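Local atomic coordinates of cell division control protein Cdc48 (Mycobacterium smegmatis, PDB entry 5E7P), a protein that probably binds and hydrolyses ATP, and here carries ADP in two nucleotide pockets. Residues 345-349 with 374-378; 352-356 with 380-384; 659-664 with 679-685. The contacts are given in a common frame with arbitrary orientation. Residues are numbered along the deposited sequence.

Contact 1 (345-349 with 374-378); sequences ATLIL and DARLR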
# COMPACT_ATOMS: atom_id res chain seq x y z
N ALA A 345 18.78 -7.32 -18.15
CA ALA A 345 17.63 -6.43 -18.34
C ALA A 345 17.68 -5.78 -19.71
O ALA A 345 16.63 -5.54 -20.32
CB ALA A 345 17.58 -5.37 -17.24
N THR A 346 18.88 -5.50 -20.20
CA THR A 346 19.05 -4.91 -21.52
C THR A 346 18.52 -5.84 -22.61
O THR A 346 17.83 -5.39 -23.53
CB THR A 346 20.53 -4.57 -21.81
OG1 THR A 346 20.92 -3.47 -20.98
CG2 THR A 346 20.71 -4.19 -23.27
N LEU A 347 18.82 -7.13 -22.49
CA LEU A 347 18.34 -8.12 -23.46
C LEU A 347 16.85 -8.39 -23.32
O LEU A 347 16.15 -8.61 -24.31
CB LEU A 347 19.14 -9.42 -23.33
CG LEU A 347 20.61 -9.32 -23.73
CD1 LEU A 347 21.29 -10.67 -23.63
CD2 LEU A 347 20.76 -8.75 -25.12
N ILE A 348 16.36 -8.38 -22.08
CA ILE A 348 14.94 -8.56 -21.83
C ILE A 348 14.14 -7.42 -22.44
O ILE A 348 13.11 -7.63 -23.08
CB ILE A 348 14.63 -8.68 -20.32
CG1 ILE A 348 15.29 -9.93 -19.75
CG2 ILE A 348 13.13 -8.72 -20.08
CD1 ILE A 348 15.06 -10.11 -18.27
N LEU A 349 14.64 -6.20 -22.27
CA LEU A 349 14.01 -5.01 -22.84
C LEU A 349 14.03 -5.04 -24.37
O LEU A 349 13.10 -4.55 -25.02
CB LEU A 349 14.70 -3.74 -22.32
CG LEU A 349 14.40 -3.36 -20.86
CD1 LEU A 349 15.49 -2.47 -20.30
CD2 LEU A 349 13.05 -2.68 -20.74
N ASP A 374 12.29 -0.68 -14.12
CA ASP A 374 13.39 -0.19 -14.95
C ASP A 374 12.95 1.01 -15.78
O ASP A 374 11.93 0.96 -16.47
CB ASP A 374 13.88 -1.31 -15.87
CG ASP A 374 15.27 -1.06 -16.45
OD1 ASP A 374 15.60 0.09 -16.78
OD2 ASP A 374 16.03 -2.04 -16.56
N ALA A 375 13.72 2.10 -15.70
CA ALA A 375 13.37 3.35 -16.37
C ALA A 375 13.19 3.18 -17.87
O ALA A 375 12.40 3.89 -18.50
CB ALA A 375 14.41 4.42 -16.08
N ARG A 376 13.93 2.23 -18.44
CA ARG A 376 13.92 2.01 -19.88
C ARG A 376 12.62 1.35 -20.37
O ARG A 376 12.39 1.26 -21.57
CB ARG A 376 15.13 1.18 -20.30
CG ARG A 376 16.46 1.86 -20.00
CD ARG A 376 17.64 0.92 -20.16
NE ARG A 376 17.61 -0.16 -19.18
CZ ARG A 376 18.48 -1.17 -19.15
NH1 ARG A 376 19.44 -1.25 -20.07
NH2 ARG A 376 18.37 -2.11 -18.22
N LEU A 377 11.79 0.90 -19.43
CA LEU A 377 10.48 0.35 -19.77
C LEU A 377 9.48 1.49 -19.95
O LEU A 377 8.59 1.42 -20.80
CB LEU A 377 9.99 -0.62 -18.69
CG LEU A 377 8.58 -1.20 -18.87
CD1 LEU A 377 8.55 -2.69 -18.54
CD2 LEU A 377 7.57 -0.45 -18.02
N ARG A 378 9.63 2.52 -19.14
CA ARG A 378 8.79 3.70 -19.22
C ARG A 378 9.37 4.64 -20.28
O ARG A 378 9.80 5.75 -19.98
CB ARG A 378 8.71 4.38 -17.86
CG ARG A 378 8.29 3.42 -16.75
CD ARG A 378 8.36 4.08 -15.37
NE ARG A 378 9.64 3.86 -14.71
CZ ARG A 378 10.29 4.79 -14.00
NH1 ARG A 378 9.78 6.01 -13.88
NH2 ARG A 378 11.45 4.50 -13.43
O HOH W 1 20.82 -3.36 -18.23
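Leu-349 lies against one face of the Arg-376 guanidinium, with CD1 of Leu-349 3.3 Å from NE of Arg-376 and 3.8 Å from OD2 of Asp-374. Its other methyl, CD2, faces Leu-377, 4.2 Å from the CB of that residue. At 82 Å² this leucine has the largest covered area in the pair. Two bonds to Asp-374 orient the guanidinium whose face carries CD1 of Leu-349: NE of Arg-376 donates to OD1 of Asp-374 at 3.1 Å and NH2 to OD2 at 2.9 Å, a two-pronged salt bridge within 374-378. OD1 of Asp-374 also accepts from the backbone N of Arg-376 at 3.2 Å, the bond that defines an Asx turn and ties the backbone to the same carboxylate. In the P-loop NTPase fold of this AAA module, 345-349 belongs to helix 344-356, while 374-378 is in the connection between strands 361-366 and 385-388 of the central sheet. The helix also packs through Ile-348 on helix 302-319, and Leu-377 reaches Leu-267 of strand 265-269. CB of Ala-345 approaches NH2 of Arg-376 to 3.5 Å. Beside the exposed Thr-346, water 1 accepts a hydrogen bond from NH2 of Arg-376 at 2.8 Å and lies 2.8 Å from OG1 of Thr-346.

Contact 2 (352-356 with 380-384); sequences LRKAV and PEVCD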
# COMPACT_ATOMS: atom_id res chain seq x y z
N LEU A 352 11.09 -7.23 -25.45
CA LEU A 352 9.84 -6.48 -25.30
C LEU A 352 9.70 -5.44 -26.40
O LEU A 352 8.64 -5.29 -26.99
CB LEU A 352 9.78 -5.78 -23.93
CG LEU A 352 9.76 -6.64 -22.66
CD1 LEU A 352 9.56 -5.75 -21.44
CD2 LEU A 352 8.69 -7.72 -22.74
N ARG A 353 10.79 -4.71 -26.66
CA ARG A 353 10.81 -3.69 -27.70
C ARG A 353 10.48 -4.29 -29.07
O ARG A 353 9.78 -3.69 -29.88
CB ARG A 353 12.18 -3.01 -27.72
CG ARG A 353 12.23 -1.72 -28.51
CD ARG A 353 13.57 -1.01 -28.36
NE ARG A 353 13.87 -0.71 -26.96
CZ ARG A 353 14.86 -1.27 -26.27
NH1 ARG A 353 15.66 -2.15 -26.85
NH2 ARG A 353 15.06 -0.93 -25.00
N LYS A 354 11.00 -5.50 -29.31
CA LYS A 354 10.70 -6.24 -30.52
C LYS A 354 9.22 -6.58 -30.60
O LYS A 354 8.62 -6.55 -31.68
CB LYS A 354 11.55 -7.52 -30.57
CG LYS A 354 11.06 -8.57 -31.55
CD LYS A 354 11.86 -9.86 -31.41
CE LYS A 354 11.22 -11.01 -32.18
NZ LYS A 354 11.13 -10.73 -33.64
N ALA A 355 8.63 -6.90 -29.45
CA ALA A 355 7.21 -7.23 -29.39
C ALA A 355 6.33 -6.01 -29.69
O ALA A 355 5.38 -6.10 -30.46
CB ALA A 355 6.85 -7.83 -28.04
N VAL A 356 6.66 -4.88 -29.07
CA VAL A 356 5.89 -3.65 -29.24
C VAL A 356 5.88 -3.17 -30.69
O VAL A 356 4.88 -2.62 -31.17
CB VAL A 356 6.42 -2.54 -28.30
CG1 VAL A 356 5.68 -1.23 -28.53
CG2 VAL A 356 6.29 -2.97 -26.85
N PRO A 380 9.13 5.58 -24.84
CA PRO A 380 8.30 5.49 -26.05
C PRO A 380 8.43 4.16 -26.79
O PRO A 380 7.47 3.76 -27.46
CB PRO A 380 8.85 6.62 -26.92
CG PRO A 380 9.35 7.63 -25.95
CD PRO A 380 9.91 6.84 -24.80
N GLU A 381 9.57 3.50 -26.68
CA GLU A 381 9.82 2.27 -27.43
C GLU A 381 9.15 1.04 -26.82
O GLU A 381 8.86 0.07 -27.52
CB GLU A 381 11.32 2.02 -27.59
CG GLU A 381 12.07 3.11 -28.34
CD GLU A 381 12.44 4.29 -27.45
OE1 GLU A 381 12.67 4.07 -26.24
OE2 GLU A 381 12.49 5.43 -27.96
N VAL A 382 8.91 1.07 -25.51
CA VAL A 382 8.24 -0.04 -24.83
C VAL A 382 6.87 0.39 -24.31
O VAL A 382 5.87 0.25 -25.01
CB VAL A 382 9.09 -0.61 -23.69
CG1 VAL A 382 8.50 -1.92 -23.19
CG2 VAL A 382 10.52 -0.81 -24.15
N CYS A 383 6.83 0.92 -23.09
CA CYS A 383 5.58 1.47 -22.55
C CYS A 383 5.55 2.99 -22.71
O CYS A 383 6.17 3.72 -21.95
CB CYS A 383 5.40 1.09 -21.08
SG CYS A 383 5.10 -0.67 -20.80
N ASP A 384 4.81 3.44 -23.72
CA ASP A 384 4.78 4.86 -24.06
C ASP A 384 3.79 5.63 -23.19
O ASP A 384 3.83 6.86 -23.13
CB ASP A 384 4.43 5.04 -25.54
CG ASP A 384 3.00 4.63 -25.85
OD1 ASP A 384 2.76 3.42 -26.07
OD2 ASP A 384 2.12 5.52 -25.88
O HOH W 2 9.51 -1.06 -30.08
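Apolar packing supplies the buried part of this contact. Val-382 enters beside the helix where the backbones come nearest, its CA 5.3 Å from that of Arg-353; CG1 of Val-382 lies 4.1 Å from CB of Leu-352 and 4.4 Å from CG2 of Val-356. Val-356 also rests on backbone, with CG1 3.6 Å from O of Glu-381 and CG2 3.7 Å from O of Val-382. Polar linkage is indirect, since no direct hydrogen bond joins the segments: water 2 donates to O of Arg-353 at 2.7 Å and to O of Glu-381 at 2.9 Å, bridging two carbonyls that could not bond each other. Of the long side chains, Arg-353 meets aliphatic atoms, its NE 3.8 Å from CB of Glu-381, near the guanidinium plane. Leu-352, Val-356 and Val-382 all touch Phe-363 of strand 361-366, so the contact continues the packing of helix 344-356 on the sheet, the helix-on-sheet packing characteristic of the P-loop NTPase fold.

Contact 3 (659-664 with 679-685); sequences RRDILR and DSLADDL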
# COMPACT_ATOMS: atom_id res chain seq x y z
N ARG A 659 -3.00 21.07 20.45
CA ARG A 659 -2.24 20.10 21.22
C ARG A 659 -3.14 19.20 22.06
O ARG A 659 -2.80 18.04 22.33
CB ARG A 659 -1.18 20.79 22.10
CG ARG A 659 -0.07 21.46 21.31
CD ARG A 659 1.10 21.87 22.20
NE ARG A 659 0.71 22.83 23.23
CZ ARG A 659 0.75 24.15 23.08
NH1 ARG A 659 1.15 24.69 21.93
NH2 ARG A 659 0.38 24.94 24.07
N ARG A 660 -4.28 19.72 22.49
CA ARG A 660 -5.27 18.92 23.21
C ARG A 660 -5.78 17.79 22.33
O ARG A 660 -5.84 16.64 22.75
CB ARG A 660 -6.43 19.79 23.68
CG ARG A 660 -6.16 20.60 24.94
CD ARG A 660 -7.17 21.72 25.09
NE ARG A 660 -7.17 22.29 26.43
CZ ARG A 660 -6.31 23.21 26.86
NH1 ARG A 660 -5.36 23.66 26.06
NH2 ARG A 660 -6.40 23.67 28.10
N ASP A 661 -6.15 18.13 21.09
CA ASP A 661 -6.65 17.15 20.13
C ASP A 661 -5.62 16.08 19.83
O ASP A 661 -5.91 14.88 19.87
CB ASP A 661 -7.06 17.84 18.83
CG ASP A 661 -8.10 18.92 19.04
OD1 ASP A 661 -8.78 18.91 20.10
OD2 ASP A 661 -8.24 19.79 18.16
N ILE A 662 -4.40 16.52 19.54
CA ILE A 662 -3.30 15.61 19.22
C ILE A 662 -3.00 14.65 20.36
O ILE A 662 -2.86 13.44 20.15
CB ILE A 662 -2.03 16.40 18.85
CG1 ILE A 662 -2.27 17.24 17.60
CG2 ILE A 662 -0.87 15.45 18.62
CD1 ILE A 662 -1.18 18.24 17.30
N LEU A 663 -2.91 15.17 21.58
CA LEU A 663 -2.70 14.33 22.75
C LEU A 663 -3.85 13.34 22.94
O LEU A 663 -3.63 12.15 23.15
CB LEU A 663 -2.51 15.17 24.01
CG LEU A 663 -1.20 15.94 24.14
CD1 LEU A 663 -1.21 16.81 25.39
CD2 LEU A 663 -0.01 14.99 24.14
N ARG A 664 -5.08 13.84 22.86
CA ARG A 664 -6.26 13.00 23.03
C ARG A 664 -6.39 11.94 21.95
O ARG A 664 -6.76 10.80 22.23
CB ARG A 664 -7.54 13.84 23.12
CG ARG A 664 -7.76 14.46 24.47
CD ARG A 664 -9.23 14.80 24.70
NE ARG A 664 -9.49 15.07 26.10
CZ ARG A 664 -9.29 16.25 26.68
NH1 ARG A 664 -8.84 17.27 25.97
NH2 ARG A 664 -9.55 16.41 27.97
N ASP A 679 -5.28 18.24 29.35
CA ASP A 679 -5.62 19.61 28.97
C ASP A 679 -4.61 20.62 29.50
O ASP A 679 -4.08 21.43 28.75
CB ASP A 679 -7.03 19.96 29.43
CG ASP A 679 -8.09 19.15 28.71
OD1 ASP A 679 -7.85 18.78 27.54
OD2 ASP A 679 -9.16 18.89 29.30
N SER A 680 -4.35 20.58 30.81
CA SER A 680 -3.35 21.46 31.40
C SER A 680 -1.96 21.16 30.85
O SER A 680 -1.14 22.06 30.67
CB SER A 680 -3.37 21.35 32.93
OG SER A 680 -3.25 20.00 33.33
N LEU A 681 -1.71 19.88 30.56
CA LEU A 681 -0.46 19.47 29.94
C LEU A 681 -0.28 20.14 28.58
O LEU A 681 0.82 20.55 28.22
CB LEU A 681 -0.41 17.95 29.78
CG LEU A 681 0.83 17.39 29.07
CD1 LEU A 681 2.09 17.75 29.84
CD2 LEU A 681 0.72 15.88 28.89
N ALA A 682 -1.37 20.26 27.83
CA ALA A 682 -1.33 20.89 26.52
C ALA A 682 -0.92 22.36 26.62
O ALA A 682 -0.14 22.85 25.80
CB ALA A 682 -2.67 20.76 25.82
N ASP A 683 -1.43 23.04 27.64
CA ASP A 683 -1.11 24.45 27.84
C ASP A 683 0.37 24.66 28.16
O ASP A 683 0.93 25.72 27.87
CB ASP A 683 -1.97 25.06 28.96
CG ASP A 683 -3.41 25.30 28.53
OD1 ASP A 683 -3.65 26.21 27.70
OD2 ASP A 683 -4.31 24.59 29.03
N ASP A 684 1.00 23.65 28.74
CA ASP A 684 2.41 23.75 29.13
C ASP A 684 3.37 23.33 28.01
O ASP A 684 4.58 23.48 28.15
CB ASP A 684 2.69 22.91 30.38
CG ASP A 684 2.07 23.52 31.64
OD1 ASP A 684 1.87 24.75 31.67
OD2 ASP A 684 1.81 22.76 32.59
N LEU A 685 2.82 22.80 26.92
CA LEU A 685 3.66 22.26 25.84
C LEU A 685 3.88 23.24 24.69
O LEU A 685 3.87 22.84 23.53
CB LEU A 685 3.08 20.96 25.30
CG LEU A 685 3.17 19.71 26.18
CD1 LEU A 685 2.58 18.51 25.45
CD2 LEU A 685 4.61 19.44 26.59
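Leu-663 and Ala-682 form the apolar centre. CD1 of Leu-663 is 4.1 Å from CD2 of Leu-681, 4.2 Å from CB of Ala-682 and 4.2 Å from CD1 of Leu-685, so one methyl group meets three residues of the second segment. The small Ala-682 marks the closest backbone approach, its CA 5.4 Å from that of Arg-659, and its CB also touches CG of Arg-660 at 3.6 Å. The short helical segments 659-664 and 679-684 have axes 8.9 Å apart at closest approach and N-to-C directions 125° apart, a steeply inclined crossing.

Next outward, NE and NH2 of Arg-659 both donate to O of Ala-682, at 2.7 and 2.8 Å. On the polar edge, Arg-660, Arg-664, Asp-679 and Asp-683 build a salt-bridge network. NH2 of Arg-660 makes a very short 2.5 Å bond to OD2 of Asp-683. Arg-664 grips both carboxylate oxygens of Asp-679, NH1 to OD1 at a very short 2.4 Å and NH2 to OD2 at 2.8 Å, and a long 3.7 Å bridge from NE of Arg-660 to OD1 of Asp-679 joins the two pairs.

The pairing is consistent with the helical lid of AAA modules, and the side chain of Arg-659 lies about 9 Å from a bound ADP. Leu-663 and Leu-685 pack on helix 690-707, Leu-681 reaches Val-719 of helix 716-725, and helix 656-666 follows strand 645-650, an outermost strand of the parallel sheet.

Contacts 1 and 2 are mostly buried and hold the same elements, helix 344-356 and the connection between strands 361-366 and 385-388 in the first ATPase module. Their centres are about 9 Å apart, and they meet where O of Leu-377 probably accepts a hydrogen bond from N of Cys-383, 2.9 Å away. Both combine aliphatic packing with a bridging water, but only contact 1 includes a salt bridge, and that is internal to one segment. Contact 3, about 53 and 57 Å from them between centres and across the chain's centre, joins helices 656-666 and 678-684; partly buried, it places direct interhelical salt bridges along one edge of its leucines.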